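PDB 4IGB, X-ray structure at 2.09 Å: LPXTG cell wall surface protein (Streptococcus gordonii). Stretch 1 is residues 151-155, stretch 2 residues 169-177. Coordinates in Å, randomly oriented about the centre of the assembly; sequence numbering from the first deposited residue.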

# COMPACT_ATOMS: atom_id res chain seq x y z
N GLU B 151 -5.42 -9.04 -11.77
CA GLU B 151 -4.43 -9.90 -12.39
C GLU B 151 -3.80 -9.23 -13.59
O GLU B 151 -4.50 -8.70 -14.43
CB GLU B 151 -5.12 -11.19 -12.84
CG GLU B 151 -4.26 -12.17 -13.61
CD GLU B 151 -4.93 -13.53 -13.71
OE1 GLU B 151 -5.97 -13.72 -13.04
OE2 GLU B 151 -4.42 -14.41 -14.46
N ILE B 152 -2.47 -9.23 -13.65
CA ILE B 152 -1.75 -8.71 -14.81
C ILE B 152 -0.98 -9.85 -15.44
O ILE B 152 -0.34 -10.63 -14.73
CB ILE B 152 -0.80 -7.58 -14.42
CG1 ILE B 152 -1.56 -6.47 -13.69
CG2 ILE B 152 -0.12 -7.03 -15.65
CD1 ILE B 152 -0.67 -5.44 -13.06
N GLY B 153 -1.04 -9.97 -16.76
CA GLY B 153 -0.41 -11.09 -17.43
C GLY B 153 -0.99 -11.33 -18.82
O GLY B 153 -1.95 -10.66 -19.21
N ASN B 154 -0.42 -12.29 -19.55
CA ASN B 154 -0.82 -12.54 -20.94
C ASN B 154 -1.44 -13.92 -21.13
O ASN B 154 -1.43 -14.47 -22.24
CB ASN B 154 0.38 -12.37 -21.86
CG ASN B 154 1.46 -13.41 -21.61
OD1 ASN B 154 1.43 -14.11 -20.60
ND2 ASN B 154 2.41 -13.51 -22.53
N VAL B 155 -1.95 -14.50 -20.06
CA VAL B 155 -2.71 -15.72 -20.18
C VAL B 155 -4.17 -15.38 -20.45
O VAL B 155 -4.84 -14.80 -19.59
CB VAL B 155 -2.64 -16.56 -18.90
CG1 VAL B 155 -3.35 -17.87 -19.12
CG2 VAL B 155 -1.18 -16.80 -18.51
N ALA B 169 1.96 -15.35 -28.20
CA ALA B 169 2.36 -14.54 -29.34
C ALA B 169 3.28 -13.37 -28.94
O ALA B 169 4.23 -13.04 -29.66
CB ALA B 169 1.14 -14.01 -30.07
N PHE B 170 2.98 -12.74 -27.81
CA PHE B 170 3.82 -11.67 -27.28
C PHE B 170 3.98 -11.89 -25.79
O PHE B 170 3.03 -12.30 -25.12
CB PHE B 170 3.17 -10.29 -27.46
CG PHE B 170 2.87 -9.90 -28.88
CD1 PHE B 170 3.70 -9.03 -29.56
CD2 PHE B 170 1.73 -10.35 -29.51
CE1 PHE B 170 3.42 -8.65 -30.85
CE2 PHE B 170 1.45 -9.98 -30.80
CZ PHE B 170 2.30 -9.13 -31.48
N TRP B 171 5.15 -11.57 -25.23
CA TRP B 171 5.21 -11.40 -23.78
C TRP B 171 4.96 -9.92 -23.50
O TRP B 171 5.12 -9.07 -24.39
CB TRP B 171 6.53 -11.90 -23.17
CG TRP B 171 7.81 -11.27 -23.69
CD1 TRP B 171 8.49 -11.60 -24.82
CD2 TRP B 171 8.59 -10.24 -23.04
NE1 TRP B 171 9.64 -10.84 -24.93
CE2 TRP B 171 9.71 -9.99 -23.86
CE3 TRP B 171 8.43 -9.49 -21.87
CZ2 TRP B 171 10.67 -9.03 -23.54
CZ3 TRP B 171 9.38 -8.54 -21.55
CH2 TRP B 171 10.49 -8.32 -22.38
N ILE B 172 4.53 -9.60 -22.28
CA ILE B 172 4.12 -8.24 -21.99
C ILE B 172 4.97 -7.60 -20.90
O ILE B 172 5.57 -8.28 -20.06
CB ILE B 172 2.63 -8.17 -21.59
CG1 ILE B 172 2.42 -8.78 -20.20
CG2 ILE B 172 1.76 -8.83 -22.65
CD1 ILE B 172 0.98 -8.75 -19.71
N ASP B 173 5.01 -6.27 -20.93
CA ASP B 173 5.65 -5.47 -19.92
C ASP B 173 4.67 -4.35 -19.59
O ASP B 173 4.44 -3.46 -20.41
CB ASP B 173 6.98 -4.92 -20.42
CG ASP B 173 7.69 -4.02 -19.40
OD1 ASP B 173 8.82 -3.58 -19.68
OD2 ASP B 173 7.12 -3.76 -18.32
N ALA B 174 4.05 -4.43 -18.42
CA ALA B 174 3.09 -3.42 -18.00
C ALA B 174 3.69 -2.49 -16.98
O ALA B 174 4.17 -2.93 -15.93
CB ALA B 174 1.82 -4.09 -17.44
N ASP B 175 3.65 -1.20 -17.28
CA ASP B 175 4.14 -0.14 -16.40
C ASP B 175 2.91 0.53 -15.79
O ASP B 175 2.09 1.11 -16.49
CB ASP B 175 4.98 0.84 -17.22
CG ASP B 175 5.60 1.95 -16.39
OD1 ASP B 175 4.95 2.43 -15.44
OD2 ASP B 175 6.74 2.35 -16.71
N VAL B 176 2.78 0.45 -14.47
CA VAL B 176 1.53 0.74 -13.80
C VAL B 176 1.75 1.58 -12.56
O VAL B 176 2.74 1.43 -11.84
CB VAL B 176 0.82 -0.57 -13.38
CG1 VAL B 176 -0.58 -0.28 -12.92
CG2 VAL B 176 0.81 -1.61 -14.54
N THR B 177 0.82 2.48 -12.29
CA THR B 177 0.90 3.28 -11.08
C THR B 177 -0.37 3.04 -10.28
O THR B 177 -1.48 3.20 -10.79
CB THR B 177 1.05 4.76 -11.42
OG1 THR B 177 2.26 4.94 -12.16
CG2 THR B 177 1.08 5.63 -10.14

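The two strands, 151-153 and 170-177, face each other through their side chains rather than pairing edge to edge as neighbours in a sheet. Their axes come no closer than 8.1 Å, too far for backbone hydrogen bonding, and their N-to-C directions differ by 133°, so they run roughly antiparallel but strongly skewed. The gap is bridged by side chains: the CA atoms of Ile152 and Ala174 lie 7.8 Å apart, whereas the CA atoms of Asn154, just past the shorter strand, and Ile172 lie 6.6 Å apart.

Alternation along the longer strand sorts its residues. Ile172, Ala174 and Val176 direct their CA-to-CB bonds toward stretch 1 and are buried; Trp171 and Asp173 point away and are partly exposed, an arrangement that leaves the carboxylate of Asp173 free to bond elsewhere in the structure.

Ile152 meets two of the inward residues. Its chi1 is m, and chi2 t extends the CG1-CD1 arm, with Ile152 CD1 4.4 Å from CG2 of Val176, while Ile152 CG2 lies 4.0 Å from CB of Ala174. These are van der Waals contacts between apolar groups. The small methyl of Ala174 suits its place because its CA-to-CB bond aims nearly straight at Ile152 CG2 and CB is already in contact. Val176 adopts the t rotamer.

Ile172 has chi1 p and chi2 t. With these angles Ile172 CD1 reaches the backbone of the other stretch, 3.4 Å from C of Gly153 and 3.8 Å from N of Asn154. The methyl thus packs against the peptide linking these two residues, and Ile172 CG2 lies 3.9 Å from CB of Asn154. Glycine suits position 153 for a backbone reason: at phi 160° and psi 176°, a CB would be jammed against the carbonyl O of Ile152. It would also point away from stretch 2, so the need comes from local geometry rather than crowding by Ile172.

Asn154 supplies the one polar link. Its CB points toward stretch 2, and chi1 p with chi2 at -13° places the amide so that Asn154 ND2 donates a hydrogen bond to O of Phe170, 2.9 Å away with an N-H...O angle of 154°. Asparagine fits because its amide offers both a donor and an acceptor: ND2 serves this carbonyl, while OD1 is satisfied elsewhere in the structure, leaving neither polar atom unpaired in a buried site. Phe170 offers its carbonyl O, while its side chain, chi1 m, starts sideways and its end leads away.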